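Local structure of synaptic vesicle glycoprotein 2C (Homo sapiens, 5JLV) at residues C[62-68]-C[82-88]; C[71-77]-C[91-97]. The protein serves in synaptic vesicles as a glycoprotein receptor whose luminal domain, when N-glycosylated, is bound by botulinum neurotoxin A. All blocks are in the same frame, centred on the assembly; numbering follows the deposited sequence.

Contact 1 (C[62-68]-C[82-88]). With NAG (2-acetamido-2-deoxy-beta-D-glucopyranose), chain M.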
ATOM      1  N   PHE C  62      11.366  27.992 -19.159  1.00 33.42           N
ATOM      2  CA  PHE C  62       9.940  27.996 -18.882  1.00 34.93           C
ATOM      3  C   PHE C  62       9.734  28.731 -17.565  1.00 34.32           C
ATOM      4  O   PHE C  62      10.426  28.454 -16.588  1.00 38.85           O
ATOM      5  CB  PHE C  62       9.419  26.559 -18.742  1.00 31.68           C
ATOM      6  CG  PHE C  62       9.419  25.779 -20.023  1.00 36.37           C
ATOM      7  CD1 PHE C  62      10.523  25.020 -20.393  1.00 33.23           C
ATOM      8  CD2 PHE C  62       8.296  25.769 -20.847  1.00 40.34           C
ATOM      9  CE1 PHE C  62      10.519  24.290 -21.569  1.00 34.53           C
ATOM     10  CE2 PHE C  62       8.287  25.039 -22.028  1.00 37.97           C
ATOM     11  CZ  PHE C  62       9.405  24.301 -22.391  1.00 36.48           C
ATOM     12  N   LYS C  63       8.787  29.650 -17.527  1.00 34.12           N
ATOM     13  CA  LYS C  63       8.526  30.410 -16.315  1.00 34.57           C
ATOM     14  C   LYS C  63       7.027  30.499 -16.041  1.00 40.94           C
ATOM     15  O   LYS C  63       6.235  30.697 -16.968  1.00 42.05           O
ATOM     16  CB  LYS C  63       9.178  31.795 -16.425  1.00 38.40           C
ATOM     17  CG  LYS C  63       8.803  32.794 -15.348  1.00 52.94           C
ATOM     18  CD  LYS C  63       9.594  34.099 -15.509  1.00 65.41           C
ATOM     19  CE  LYS C  63       9.851  34.435 -16.977  1.00 71.03           C
ATOM     20  NZ  LYS C  63      10.132  35.878 -17.203  1.00 78.52           N
ATOM     21  N   ASP C  64       6.643  30.321 -14.772  1.00 36.98           N
ATOM     22  CA  ASP C  64       5.233  30.397 -14.331  1.00 39.44           C
ATOM     23  C   ASP C  64       4.330  29.458 -15.132  1.00 34.21           C
ATOM     24  O   ASP C  64       3.236  29.830 -15.525  1.00 37.80           O
ATOM     25  CB  ASP C  64       4.683  31.838 -14.413  1.00 44.45           C
ATOM     26  CG  ASP C  64       5.522  32.840 -13.645  1.00 54.40           C
ATOM     27  OD1 ASP C  64       6.106  32.482 -12.607  1.00 50.98           O
ATOM     28  OD2 ASP C  64       5.589  34.005 -14.082  1.00 68.43           O
ATOM     29  N   SER C  65       4.809  28.248 -15.380  1.00 31.75           N
ATOM     30  CA  SER C  65       4.115  27.328 -16.252  1.00 36.44           C
ATOM     31  C   SER C  65       3.661  26.106 -15.494  1.00 35.42           C
ATOM     32  O   SER C  65       4.214  25.775 -14.440  1.00 38.66           O
ATOM     33  CB  SER C  65       5.008  26.933 -17.430  1.00 40.94           C
ATOM     34  OG  SER C  65       5.195  28.038 -18.298  1.00 49.09           O
ATOM     35  N   VAL C  66       2.633  25.451 -16.022  1.00 33.03           N
ATOM     36  CA  VAL C  66       2.098  24.230 -15.441  1.00 36.13           C
ATOM     37  C   VAL C  66       2.258  23.078 -16.448  1.00 32.18           C
ATOM     38  O   VAL C  66       1.931  23.220 -17.623  1.00 32.21           O
ATOM     39  CB  VAL C  66       0.618  24.397 -15.023  1.00 39.41           C
ATOM     40  CG1 VAL C  66       0.034  23.071 -14.522  1.00 34.22           C
ATOM     41  CG2 VAL C  66       0.490  25.472 -13.949  1.00 40.57           C
ATOM     42  N   PHE C  67       2.805  21.963 -15.985  1.00 28.73           N
ATOM     43  CA  PHE C  67       2.905  20.758 -16.805  1.00 30.34           C
ATOM     44  C   PHE C  67       2.051  19.669 -16.167  1.00 31.57           C
ATOM     45  O   PHE C  67       2.366  19.190 -15.066  1.00 32.71           O
ATOM     46  CB  PHE C  67       4.368  20.291 -16.929  1.00 28.40           C
ATOM     47  CG  PHE C  67       5.275  21.287 -17.599  1.00 30.69           C
ATOM     48  CD1 PHE C  67       5.817  22.355 -16.881  1.00 29.55           C
ATOM     49  CD2 PHE C  67       5.616  21.144 -18.945  1.00 32.15           C
ATOM     50  CE1 PHE C  67       6.659  23.273 -17.498  1.00 35.86           C
ATOM     51  CE2 PHE C  67       6.451  22.065 -19.572  1.00 33.27           C
ATOM     52  CZ  PHE C  67       6.977  23.129 -18.843  1.00 33.58           C
ATOM     53  N   LYS C  68       0.961  19.300 -16.846  1.00 29.04           N
ATOM     54  CA  LYS C  68       0.064  18.227 -16.376  1.00 31.43           C
ATOM     55  C   LYS C  68       0.141  16.966 -17.255  1.00 33.54           C
ATOM     56  O   LYS C  68      -0.079  17.035 -18.463  1.00 30.16           O
ATOM     57  CB  LYS C  68      -1.391  18.719 -16.303  1.00 32.98           C
ATOM     58  CG  LYS C  68      -2.287  17.823 -15.448  1.00 50.79           C
ATOM     59  CD  LYS C  68      -3.761  18.228 -15.500  1.00 65.48           C
ATOM     60  CE  LYS C  68      -4.127  19.231 -14.408  1.00 67.53           C
ATOM     61  NZ  LYS C  68      -3.459  20.557 -14.587  1.00 66.87           N
ATOM     62  N   PHE C  82      13.507  25.707 -15.445  1.00 34.05           N
ATOM     63  CA  PHE C  82      12.097  25.818 -15.145  1.00 33.48           C
ATOM     64  C   PHE C  82      11.965  26.650 -13.880  1.00 32.04           C
ATOM     65  O   PHE C  82      12.352  26.200 -12.803  1.00 36.05           O
ATOM     66  CB  PHE C  82      11.511  24.425 -14.914  1.00 29.04           C
ATOM     67  CG  PHE C  82      11.640  23.510 -16.093  1.00 31.30           C
ATOM     68  CD1 PHE C  82      12.788  22.734 -16.270  1.00 35.07           C
ATOM     69  CD2 PHE C  82      10.606  23.394 -17.013  1.00 32.25           C
ATOM     70  CE1 PHE C  82      12.907  21.884 -17.365  1.00 34.16           C
ATOM     71  CE2 PHE C  82      10.716  22.535 -18.107  1.00 32.80           C
ATOM     72  CZ  PHE C  82      11.866  21.792 -18.286  1.00 33.81           C
ATOM     73  N   LYS C  83      11.437  27.867 -14.020  1.00 30.43           N
ATOM     74  CA  LYS C  83      11.322  28.822 -12.910  1.00 36.49           C
ATOM     75  C   LYS C  83       9.867  29.008 -12.480  1.00 41.28           C
ATOM     76  O   LYS C  83       9.021  29.405 -13.291  1.00 33.15           O
ATOM     77  CB  LYS C  83      11.917  30.177 -13.311  1.00 41.71           C
ATOM     78  CG  LYS C  83      13.383  30.121 -13.724  1.00 53.57           C
ATOM     79  CD  LYS C  83      13.929  31.493 -14.125  1.00 58.21           C
ATOM     80  CE  LYS C  83      15.273  31.368 -14.841  1.00 56.17           C
ATOM     81  NZ  LYS C  83      15.909  32.682 -15.143  1.00 56.36           N
ATOM     82  N   ASN C  84       9.576  28.712 -11.210  1.00 34.60           N
ATOM     83  CA  ASN C  84       8.216  28.845 -10.666  1.00 37.97           C
ATOM     84  C   ASN C  84       7.211  28.015 -11.470  1.00 34.61           C
ATOM     85  O   ASN C  84       6.100  28.456 -11.768  1.00 39.14           O
ATOM     86  CB  ASN C  84       7.796  30.326 -10.614  1.00 41.93           C
ATOM     87  CG  ASN C  84       6.596  30.569  -9.718  1.00 51.32           C
ATOM     88  OD1 ASN C  84       6.369  29.853  -8.742  1.00 49.82           O
ATOM     89  ND2 ASN C  84       5.823  31.598 -10.045  1.00 69.34           N
ATOM     90  N   CYS C  85       7.626  26.811 -11.838  1.00 29.77           N
ATOM     91  CA  CYS C  85       6.765  25.911 -12.569  1.00 29.31           C
ATOM     92  C   CYS C  85       6.163  24.864 -11.645  1.00 32.40           C
ATOM     93  O   CYS C  85       6.756  24.518 -10.622  1.00 33.18           O
ATOM     94  CB  CYS C  85       7.526  25.277 -13.741  1.00 26.49           C
ATOM     95  SG  CYS C  85       7.903  26.490 -15.054  1.00 32.13           S
ATOM     96  N   THR C  86       4.959  24.406 -11.982  1.00 33.56           N
ATOM     97  CA  THR C  86       4.333  23.294 -11.289  1.00 33.21           C
ATOM     98  C   THR C  86       4.235  22.076 -12.212  1.00 34.07           C
ATOM     99  O   THR C  86       3.779  22.177 -13.363  1.00 29.74           O
ATOM    100  CB  THR C  86       2.943  23.680 -10.760  1.00 33.35           C
ATOM    101  OG1 THR C  86       3.068  24.858  -9.963  1.00 35.57           O
ATOM    102  CG2 THR C  86       2.352  22.557  -9.913  1.00 32.29           C
ATOM    103  N   PHE C  87       4.689  20.934 -11.712  1.00 26.05           N
ATOM    104  CA  PHE C  87       4.603  19.688 -12.463  1.00 25.46           C
ATOM    105  C   PHE C  87       3.665  18.740 -11.736  1.00 31.29           C
ATOM    106  O   PHE C  87       3.844  18.473 -10.535  1.00 27.13           O
ATOM    107  CB  PHE C  87       5.979  19.048 -12.592  1.00 24.58           C
ATOM    108  CG  PHE C  87       6.993  19.923 -13.247  1.00 25.02           C
ATOM    109  CD1 PHE C  87       7.759  20.806 -12.492  1.00 21.97           C
ATOM    110  CD2 PHE C  87       7.202  19.852 -14.619  1.00 31.32           C
ATOM    111  CE1 PHE C  87       8.709  21.611 -13.096  1.00 32.18           C
ATOM    112  CE2 PHE C  87       8.144  20.662 -15.238  1.00 29.70           C
ATOM    113  CZ  PHE C  87       8.899  21.544 -14.472  1.00 30.02           C
ATOM    114  N   ILE C  88       2.670  18.247 -12.473  1.00 27.32           N
ATOM    115  CA  ILE C  88       1.610  17.390 -11.931  1.00 25.98           C
ATOM    116  C   ILE C  88       1.539  16.091 -12.731  1.00 25.69           C
ATOM    117  O   ILE C  88       1.466  16.130 -13.957  1.00 30.64           O
ATOM    118  CB  ILE C  88       0.232  18.092 -12.004  1.00 27.95           C
ATOM    119  CG1 ILE C  88       0.218  19.351 -11.114  1.00 30.34           C
ATOM    120  CG2 ILE C  88      -0.899  17.132 -11.606  1.00 30.70           C
ATOM    121  CD1 ILE C  88      -0.746  20.419 -11.581  1.00 32.19           C
TER
HETATM  122  C1  NAG M 605       4.655  32.093  -9.396  1.00 63.53           C
HETATM  123  C2  NAG M 605       4.946  33.440  -8.746  1.00 79.05           C
HETATM  124  C3  NAG M 605       3.767  33.902  -7.897  1.00 88.77           C
HETATM  125  C4  NAG M 605       2.461  33.803  -8.676  1.00 88.75           C
HETATM  126  C5  NAG M 605       2.319  32.434  -9.332  1.00 86.20           C
HETATM  127  C6  NAG M 605       1.050  32.362 -10.173  1.00 89.40           C
HETATM  128  C7  NAG M 605       7.236  34.043  -8.223  1.00 75.39           C
HETATM  129  C8  NAG M 605       8.331  33.993  -7.198  1.00 68.52           C
HETATM  130  N2  NAG M 605       6.141  33.350  -7.929  1.00 77.76           N
HETATM  131  O3  NAG M 605       3.977  35.259  -7.488  1.00 93.57           O
HETATM  132  O4  NAG M 605       1.359  34.025  -7.789  1.00 90.05           O
HETATM  133  O5  NAG M 605       3.453  32.183 -10.158  1.00 77.25           O
HETATM  134  O6  NAG M 605       1.244  31.439 -11.251  1.00 89.61           O
HETATM  135  O7  NAG M 605       7.346  34.677  -9.259  1.00 82.30           O
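Segments 62-68 and 82-88 run parallel in continuous register, each residue opposite the one twenty positions later. F62 starts the pairing: its O accepts from K83 N at 2.8 Å, and its ring lies nearly parallel to that of F82 but slid aside, centroids 5.2 Å apart. K63 is still paired with K83, its CA 3.2 Å from K83 O in a CA-H...O contact. The chain turns at D64, which like N84 adopts left-handed backbone angles, so the corners superpose; D64 N bonds to K83 O (2.9 Å), while D64 OD1 accepts from N84 ND2 at 2.7 Å. That ND2 carries the first sugar of an N-linked glycan, bonded to NAG C1 at 1.4 Å, so the aspartate holds the glycosylated amide. S65 OG turns back to K63 O, S65 N makes a weak hydrogen bond to C85 SG at 3.6 Å, and S65 O receives T86 N at 2.9 Å. On the outer face V66 CG1 meets I88 CD1. F67 N and O bond to T86 O and I88 N, both at 2.8 Å, and its ring, slid aside from the near-parallel ring of F87 (F67 CD1 to F87 CE2 3.3 Å), receives the edge of F82. K68 forms a salt bridge with E46. Stacked corners of the same backbone conformation, with phenylalanines inside and a mixed outer face, are characteristic of the quadrilateral right-handed beta-helix of pentapeptide-repeat proteins.

Contact 2 (C[71-77]-C[91-97])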
ATOM      1  N   THR C  71       5.234  13.896 -20.351  1.00 30.29           N
ATOM      2  CA  THR C  71       6.334  12.936 -20.348  1.00 31.04           C
ATOM      3  C   THR C  71       7.561  13.617 -20.938  1.00 27.26           C
ATOM      4  O   THR C  71       7.510  14.147 -22.058  1.00 36.59           O
ATOM      5  CB  THR C  71       5.999  11.687 -21.194  1.00 36.15           C
ATOM      6  OG1 THR C  71       4.835  11.043 -20.671  1.00 39.93           O
ATOM      7  CG2 THR C  71       7.163  10.692 -21.202  1.00 37.93           C
ATOM      8  N   PHE C  72       8.644  13.640 -20.167  1.00 28.81           N
ATOM      9  CA  PHE C  72       9.958  14.028 -20.671  1.00 28.52           C
ATOM     10  C   PHE C  72      10.785  12.759 -20.774  1.00 37.35           C
ATOM     11  O   PHE C  72      11.006  12.073 -19.768  1.00 35.16           O
ATOM     12  CB  PHE C  72      10.636  15.023 -19.725  1.00 26.94           C
ATOM     13  CG  PHE C  72       9.983  16.390 -19.690  1.00 33.48           C
ATOM     14  CD1 PHE C  72       8.859  16.632 -18.884  1.00 34.70           C
ATOM     15  CD2 PHE C  72      10.501  17.444 -20.438  1.00 27.31           C
ATOM     16  CE1 PHE C  72       8.270  17.896 -18.841  1.00 28.25           C
ATOM     17  CE2 PHE C  72       9.912  18.710 -20.396  1.00 29.65           C
ATOM     18  CZ  PHE C  72       8.799  18.934 -19.601  1.00 29.55           C
ATOM     19  N   GLU C  73      11.212  12.420 -21.991  1.00 27.60           N
ATOM     20  CA  GLU C  73      11.864  11.137 -22.232  1.00 29.76           C
ATOM     21  C   GLU C  73      13.086  11.267 -23.131  1.00 42.78           C
ATOM     22  O   GLU C  73      12.995  11.802 -24.242  1.00 43.53           O
ATOM     23  CB  GLU C  73      10.871  10.152 -22.839  1.00 37.12           C
ATOM     24  CG  GLU C  73      11.420   8.766 -23.055  1.00 44.17           C
ATOM     25  CD  GLU C  73      10.342   7.797 -23.474  1.00 58.54           C
ATOM     26  OE1 GLU C  73      10.222   7.535 -24.688  1.00 67.89           O
ATOM     27  OE2 GLU C  73       9.600   7.316 -22.593  1.00 70.06           O
ATOM     28  N   ASP C  74      14.225  10.770 -22.640  1.00 46.00           N
ATOM     29  CA  ASP C  74      15.508  10.846 -23.357  1.00 47.68           C
ATOM     30  C   ASP C  74      15.841  12.277 -23.774  1.00 43.68           C
ATOM     31  O   ASP C  74      16.186  12.529 -24.930  1.00 42.69           O
ATOM     32  CB  ASP C  74      15.529   9.907 -24.579  1.00 53.44           C
ATOM     33  CG  ASP C  74      15.600   8.436 -24.189  1.00 65.80           C
ATOM     34  OD1 ASP C  74      16.262   8.114 -23.178  1.00 61.93           O
ATOM     35  OD2 ASP C  74      15.004   7.597 -24.903  1.00 73.97           O
ATOM     36  N   VAL C  75      15.725  13.208 -22.831  1.00 30.87           N
ATOM     37  CA  VAL C  75      16.026  14.604 -23.111  1.00 34.82           C
ATOM     38  C   VAL C  75      17.345  15.036 -22.469  1.00 39.22           C
ATOM     39  O   VAL C  75      17.722  14.549 -21.385  1.00 34.52           O
ATOM     40  CB  VAL C  75      14.862  15.571 -22.742  1.00 43.39           C
ATOM     41  CG1 VAL C  75      13.505  14.966 -23.095  1.00 37.40           C
ATOM     42  CG2 VAL C  75      14.902  15.970 -21.286  1.00 43.52           C
ATOM     43  N   THR C  76      18.071  15.902 -23.174  1.00 33.62           N
ATOM     44  CA  THR C  76      19.224  16.587 -22.604  1.00 32.62           C
ATOM     45  C   THR C  76      18.957  18.086 -22.614  1.00 39.77           C
ATOM     46  O   THR C  76      18.097  18.559 -23.365  1.00 41.93           O
ATOM     47  CB  THR C  76      20.523  16.287 -23.367  1.00 41.64           C
ATOM     48  OG1 THR C  76      20.363  16.657 -24.739  1.00 46.29           O
ATOM     49  CG2 THR C  76      20.875  14.809 -23.268  1.00 45.64           C
ATOM     50  N   SER C  77      19.684  18.826 -21.780  1.00 36.88           N
ATOM     51  CA  SER C  77      19.439  20.261 -21.610  1.00 36.75           C
ATOM     52  C   SER C  77      20.686  21.041 -21.182  1.00 41.13           C
ATOM     53  O   SER C  77      21.424  20.624 -20.288  1.00 39.05           O
ATOM     54  CB  SER C  77      18.293  20.501 -20.625  1.00 35.73           C
ATOM     55  OG  SER C  77      18.533  19.867 -19.377  1.00 36.47           O
ATOM     56  N   VAL C  91       6.066  12.516 -15.835  1.00 28.96           N
ATOM     57  CA  VAL C  91       7.109  11.493 -15.803  1.00 27.22           C
ATOM     58  C   VAL C  91       8.380  12.042 -16.434  1.00 31.72           C
ATOM     59  O   VAL C  91       8.349  12.624 -17.530  1.00 30.83           O
ATOM     60  CB  VAL C  91       6.657  10.223 -16.537  1.00 34.87           C
ATOM     61  CG1 VAL C  91       7.789   9.199 -16.615  1.00 32.37           C
ATOM     62  CG2 VAL C  91       5.422   9.640 -15.856  1.00 31.58           C
ATOM     63  N   PHE C  92       9.490  11.882 -15.720  1.00 23.98           N
ATOM     64  CA  PHE C  92      10.798  12.242 -16.223  1.00 22.29           C
ATOM     65  C   PHE C  92      11.615  10.961 -16.384  1.00 28.77           C
ATOM     66  O   PHE C  92      12.131  10.396 -15.405  1.00 27.21           O
ATOM     67  CB  PHE C  92      11.484  13.220 -15.268  1.00 27.20           C
ATOM     68  CG  PHE C  92      10.684  14.479 -15.006  1.00 29.86           C
ATOM     69  CD1 PHE C  92       9.810  14.555 -13.920  1.00 31.01           C
ATOM     70  CD2 PHE C  92      10.805  15.581 -15.841  1.00 29.46           C
ATOM     71  CE1 PHE C  92       9.075  15.718 -13.678  1.00 30.98           C
ATOM     72  CE2 PHE C  92      10.072  16.749 -15.600  1.00 25.90           C
ATOM     73  CZ  PHE C  92       9.205  16.808 -14.525  1.00 28.40           C
ATOM     74  N   ASP C  93      11.699  10.496 -17.629  1.00 24.94           N
ATOM     75  CA  ASP C  93      12.273   9.194 -17.962  1.00 25.32           C
ATOM     76  C   ASP C  93      13.582   9.364 -18.728  1.00 36.14           C
ATOM     77  O   ASP C  93      13.592   9.776 -19.896  1.00 31.50           O
ATOM     78  CB  ASP C  93      11.267   8.370 -18.780  1.00 25.49           C
ATOM     79  CG  ASP C  93      11.721   6.934 -19.007  1.00 37.08           C
ATOM     80  OD1 ASP C  93      12.852   6.580 -18.618  1.00 39.74           O
ATOM     81  OD2 ASP C  93      10.944   6.154 -19.600  1.00 45.35           O
ATOM     82  N   ASN C  94      14.690   9.053 -18.062  1.00 31.41           N
ATOM     83  CA  ASN C  94      16.011   9.214 -18.657  1.00 31.23           C
ATOM     84  C   ASN C  94      16.266  10.642 -19.194  1.00 36.79           C
ATOM     85  O   ASN C  94      16.704  10.830 -20.343  1.00 34.28           O
ATOM     86  CB  ASN C  94      16.251   8.156 -19.744  1.00 39.95           C
ATOM     87  CG  ASN C  94      17.715   7.843 -19.925  1.00 75.02           C
ATOM     88  OD1 ASN C  94      18.488   7.862 -18.957  1.00 89.14           O
ATOM     89  ND2 ASN C  94      18.117   7.547 -21.163  1.00 81.24           N
ATOM     90  N   THR C  95      15.978  11.637 -18.353  1.00 29.29           N
ATOM     91  CA  THR C  95      16.364  13.017 -18.621  1.00 31.53           C
ATOM     92  C   THR C  95      17.676  13.339 -17.906  1.00 35.61           C
ATOM     93  O   THR C  95      18.156  12.550 -17.077  1.00 32.36           O
ATOM     94  CB  THR C  95      15.287  14.021 -18.165  1.00 32.21           C
ATOM     95  OG1 THR C  95      15.331  14.171 -16.735  1.00 30.36           O
ATOM     96  CG2 THR C  95      13.894  13.565 -18.598  1.00 32.12           C
ATOM     97  N   ASP C  96      18.263  14.489 -18.224  1.00 28.84           N
ATOM     98  CA  ASP C  96      19.390  14.977 -17.448  1.00 30.19           C
ATOM     99  C   ASP C  96      18.921  16.045 -16.442  1.00 31.67           C
ATOM    100  O   ASP C  96      19.709  16.887 -16.003  1.00 32.25           O
ATOM    101  CB  ASP C  96      20.512  15.495 -18.365  1.00 36.41           C
ATOM    102  CG  ASP C  96      20.115  16.749 -19.157  1.00 36.22           C
ATOM    103  OD1 ASP C  96      18.978  17.251 -18.997  1.00 34.20           O
ATOM    104  OD2 ASP C  96      20.959  17.233 -19.936  1.00 42.95           O
ATOM    105  N   PHE C  97      17.640  15.995 -16.070  1.00 32.44           N
ATOM    106  CA  PHE C  97      17.054  17.032 -15.191  1.00 33.17           C
ATOM    107  C   PHE C  97      17.468  16.891 -13.723  1.00 41.61           C
ATOM    108  O   PHE C  97      16.710  16.378 -12.905  1.00 45.98           O
ATOM    109  CB  PHE C  97      15.518  17.077 -15.286  1.00 28.23           C
ATOM    110  CG  PHE C  97      14.986  17.589 -16.608  1.00 28.42           C
ATOM    111  CD1 PHE C  97      15.831  18.126 -17.573  1.00 32.65           C
ATOM    112  CD2 PHE C  97      13.615  17.569 -16.865  1.00 32.07           C
ATOM    113  CE1 PHE C  97      15.322  18.609 -18.773  1.00 37.20           C
ATOM    114  CE2 PHE C  97      13.106  18.049 -18.067  1.00 30.33           C
ATOM    115  CZ  PHE C  97      13.956  18.567 -19.014  1.00 32.28           C
TER
HETATM  116  O   HOH W   1      19.015  12.171 -21.382  1.00 46.47           O
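One turn of the pentapeptide-repeat beta-helix lies on the next here, strand 71-73 pairing in parallel with 91-93 and the following corners stacking in turn. F72 and F92 point to the interior face, and their shared m rotamer leaves the rings near parallel and slid apart, with centroids 5.3 Å apart; F97, also m, directs its edge at the face of F72, and its CZ packs on V75 CG2 at 3.6 Å. On the outer face the t rotamers of E73 and D93 bring two like charges close, E73 OE2 lying 3.5 Å from D93 OD2. At the left-handed corner D74 (m) and N94 (t) converge, ND2 of N94 donating to OD1 of D74 at 2.8 Å. Beyond it the pairing loosens: D96 N reaches V75 O only weakly, and T95, in p, accepts F97 N at OG1 in an ST turn. D96, also p, replaces the strand pairing with its carboxylate, OD2 taking S77 N at 2.8 Å and OD1 the S77 OG hydroxyl at 2.7 Å.

The two contacts sit on opposite sides of the chain's centre, their own centres about 15 Å apart, and join the same two successive coils of the beta-helix. Their segments alternate along the chain, 62-68, 71-77, 82-88, 91-97, so each coil supplies one segment to either contact. Strands 66-68 and 71-73 follow one another, as do 76-78 and 81-83. The rings meet in the interior: F87 CD2 lies 3.6 Å from F92 CZ, and F67 CE2 3.9 Å from F72 CZ. One aromatic core thus unites both sides, while outside, contact 1 bears a glycan and contact 2 touches the botulinum neurotoxin A chain, T71 by a weak hydrogen bond and V91 by packing, each to a basic side chain.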